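Local coordinates for protein 4-oxalocrotonate decarboxylase NahK (Pseudomonas putida, PDB 5D2K) that catalyses the metal-assisted decarboxylation of (3E)-2-oxohex-3-enedioate to 2-oxopent-4-enoate, a step of naphthalene degradation, at residues Pro40-Phe44 with Ala45-Asp49. The protein carries 1 engineered substitution. Residues are numbered along the deposited sequence; the frame is centred on the assembly and turned at random.
Sequences PEMTF and ADAYD
Thr43 places OG1 between its own backbone N and carbonyl carbon (chi1 66°), and Asp46 swings its carboxylate back beside its own N (chi1 -73°), which turns OG1 toward Asp46 N and the carboxylate toward Thr43 N. Asp46 N points almost straight at Thr43 OG1, 3.1 Å away with an N-H...O angle of 171°. In return Thr43 N donates to Asp46 OD2 at 2.9 Å, arriving on the anti side of the carboxylate and tilted somewhat out of its plane. OD2 of this buried carboxylate is shared between Thr43 N and Thr9 OG1, while OD1 accepts from Leu10 N; Asn7 O pairs with Thr43 OG1, tying the N-terminal segment Asn7-Leu10 to the helix start. With an alanine in place of Asp46, Thr43 N would probably lose its acceptor, and Thr9 and Leu10 would be left without their carboxylate mate. Behind the cap, Met42 runs its extended chain along the helix start: CG lies 3.6 Å from Asp46 CB, and the terminal CE sits 4.0 Å from Ala47 CB. Ile161 and Val164 of helix 160-165 adjoin this apolar patch, touching Met42 and Ala47 respectively. The first turn then closes through Ala47 N to Thr43 O (2.9 Å) and Tyr48 N to Phe44 O (2.8 Å). Further round, the Phe44 and Tyr48 rings approach only loosely, and Tyr48 goes on to stack with Tyr88. The reciprocal Thr43-Asp46 bonds are a capping box, with Thr43 as N-cap of helix 44-60.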
ATOM      1  N   PRO A  40      -7.175  22.495   8.522  1.00 20.14           N
ATOM      2  CA  PRO A  40      -8.090  22.358   7.380  1.00 17.99           C
ATOM      3  C   PRO A  40      -7.502  22.810   6.040  1.00 15.52           C
ATOM      4  O   PRO A  40      -8.012  22.398   5.003  1.00 23.01           O
ATOM      5  CB  PRO A  40      -9.285  23.242   7.776  1.00 23.86           C
ATOM      6  CG  PRO A  40      -8.761  24.160   8.820  1.00 28.27           C
ATOM      7  CD  PRO A  40      -7.721  23.381   9.564  1.00 21.89           C
ATOM      8  N   GLU A  41      -6.454  23.627   6.063  1.00 20.47           N
ATOM      9  CA  GLU A  41      -5.845  24.118   4.828  1.00 19.95           C
ATOM     10  C   GLU A  41      -4.716  23.226   4.324  1.00 22.01           C
ATOM     11  O   GLU A  41      -4.106  23.512   3.299  1.00 20.00           O
ATOM     12  CB  GLU A  41      -5.311  25.537   5.023  1.00 24.42           C
ATOM     13  CG  GLU A  41      -6.354  26.519   5.555  1.00 28.20           C
ATOM     14  CD  GLU A  41      -7.595  26.563   4.693  1.00 39.20           C
ATOM     15  OE1 GLU A  41      -7.454  26.726   3.462  1.00 44.52           O
ATOM     16  OE2 GLU A  41      -8.711  26.427   5.244  1.00 44.85           O
ATOM     17  N   MET A  42      -4.446  22.149   5.051  1.00 18.39           N
ATOM     18  CA  MET A  42      -3.394  21.209   4.685  1.00 18.06           C
ATOM     19  C   MET A  42      -3.523  20.742   3.240  1.00 14.24           C
ATOM     20  O   MET A  42      -4.618  20.397   2.785  1.00 18.77           O
ATOM     21  CB  MET A  42      -3.446  20.013   5.633  1.00 19.28           C
ATOM     22  CG  MET A  42      -2.217  19.180   5.670  1.00 20.56           C
ATOM     23  SD  MET A  42      -2.294  18.165   7.160  1.00 25.95           S
ATOM     24  CE  MET A  42      -1.118  16.903   6.698  1.00 21.56           C
ATOM     25  N   THR A  43      -2.401  20.744   2.522  1.00 15.30           N
ATOM     26  CA  THR A  43      -2.375  20.344   1.117  1.00 16.91           C
ATOM     27  C   THR A  43      -1.784  18.953   0.943  1.00 17.46           C
ATOM     28  O   THR A  43      -1.237  18.385   1.884  1.00 15.23           O
ATOM     29  CB  THR A  43      -1.541  21.301   0.275  1.00 16.11           C
ATOM     30  OG1 THR A  43      -0.165  21.212   0.672  1.00 15.68           O
ATOM     31  CG2 THR A  43      -2.036  22.740   0.455  1.00 18.93           C
ATOM     32  N   PHE A  44      -1.859  18.424  -0.274  1.00 15.38           N
ATOM     33  CA  PHE A  44      -1.211  17.144  -0.545  1.00 15.62           C
ATOM     34  C   PHE A  44       0.304  17.243  -0.356  1.00 14.97           C
ATOM     35  O   PHE A  44       0.937  16.301   0.141  1.00 13.02           O
ATOM     36  CB  PHE A  44      -1.540  16.652  -1.956  1.00 17.26           C
ATOM     37  CG  PHE A  44      -2.834  15.894  -2.048  1.00 20.03           C
ATOM     38  CD1 PHE A  44      -2.939  14.610  -1.533  1.00 19.66           C
ATOM     39  CD2 PHE A  44      -3.946  16.459  -2.656  1.00 22.44           C
ATOM     40  CE1 PHE A  44      -4.126  13.907  -1.613  1.00 23.78           C
ATOM     41  CE2 PHE A  44      -5.139  15.761  -2.738  1.00 23.41           C
ATOM     42  CZ  PHE A  44      -5.230  14.480  -2.216  1.00 23.34           C
ATOM     43  N   ALA A  45       0.905  18.365  -0.752  1.00 15.28           N
ATOM     44  CA  ALA A  45       2.336  18.538  -0.547  1.00 14.65           C
ATOM     45  C   ALA A  45       2.677  18.537   0.951  1.00 12.29           C
ATOM     46  O   ALA A  45       3.665  17.921   1.355  1.00 14.06           O
ATOM     47  CB  ALA A  45       2.832  19.820  -1.223  1.00 18.18           C
ATOM     48  N   ASP A  46       1.856  19.205   1.768  1.00 12.60           N
ATOM     49  CA  ASP A  46       1.976  19.126   3.235  1.00 13.77           C
ATOM     50  C   ASP A  46       1.935  17.676   3.721  1.00 12.19           C
ATOM     51  O   ASP A  46       2.762  17.242   4.522  1.00 11.08           O
ATOM     52  CB  ASP A  46       0.843  19.887   3.936  1.00 12.05           C
ATOM     53  CG  ASP A  46       0.974  21.399   3.855  1.00 16.39           C
ATOM     54  OD1 ASP A  46       2.097  21.941   3.915  1.00 16.83           O
ATOM     55  OD2 ASP A  46      -0.093  22.040   3.765  1.00 16.14           O
ATOM     56  N   ALA A  47       0.940  16.939   3.241  1.00 12.40           N
ATOM     57  CA  ALA A  47       0.710  15.574   3.692  1.00 11.26           C
ATOM     58  C   ALA A  47       1.861  14.659   3.285  1.00 11.29           C
ATOM     59  O   ALA A  47       2.286  13.806   4.069  1.00 11.39           O
ATOM     60  CB  ALA A  47      -0.611  15.057   3.140  1.00 10.81           C
ATOM     61  N   TYR A  48       2.382  14.834   2.073  1.00 11.41           N
ATOM     62  CA  TYR A  48       3.511  14.003   1.675  1.00 10.90           C
ATOM     63  C   TYR A  48       4.777  14.403   2.446  1.00 12.49           C
ATOM     64  O   TYR A  48       5.605  13.542   2.742  1.00 10.35           O
ATOM     65  CB  TYR A  48       3.739  14.057   0.157  1.00  9.97           C
ATOM     66  CG  TYR A  48       2.865  13.066  -0.607  1.00 11.53           C
ATOM     67  CD1 TYR A  48       3.078  11.686  -0.500  1.00  9.27           C
ATOM     68  CD2 TYR A  48       1.817  13.502  -1.411  1.00 11.02           C
ATOM     69  CE1 TYR A  48       2.275  10.773  -1.191  1.00 10.06           C
ATOM     70  CE2 TYR A  48       1.013  12.597  -2.108  1.00 13.07           C
ATOM     71  CZ  TYR A  48       1.250  11.236  -1.991  1.00 12.25           C
ATOM     72  OH  TYR A  48       0.453  10.330  -2.664  1.00 12.39           O
ATOM     73  N   ASP A  49       4.909  15.685   2.807  1.00 10.83           N
ATOM     74  CA  ASP A  49       6.009  16.110   3.677  1.00 12.25           C
ATOM     75  C   ASP A  49       5.954  15.336   4.992  1.00  9.87           C
ATOM     76  O   ASP A  49       6.975  14.848   5.490  1.00 10.49           O
ATOM     77  CB  ASP A  49       5.949  17.620   3.992  1.00 11.50           C
ATOM     78  CG  ASP A  49       6.412  18.499   2.838  1.00 16.76           C
ATOM     79  OD1 ASP A  49       6.955  17.993   1.834  1.00 13.79           O
ATOM     80  OD2 ASP A  49       6.242  19.735   2.954  1.00 16.60           O
TER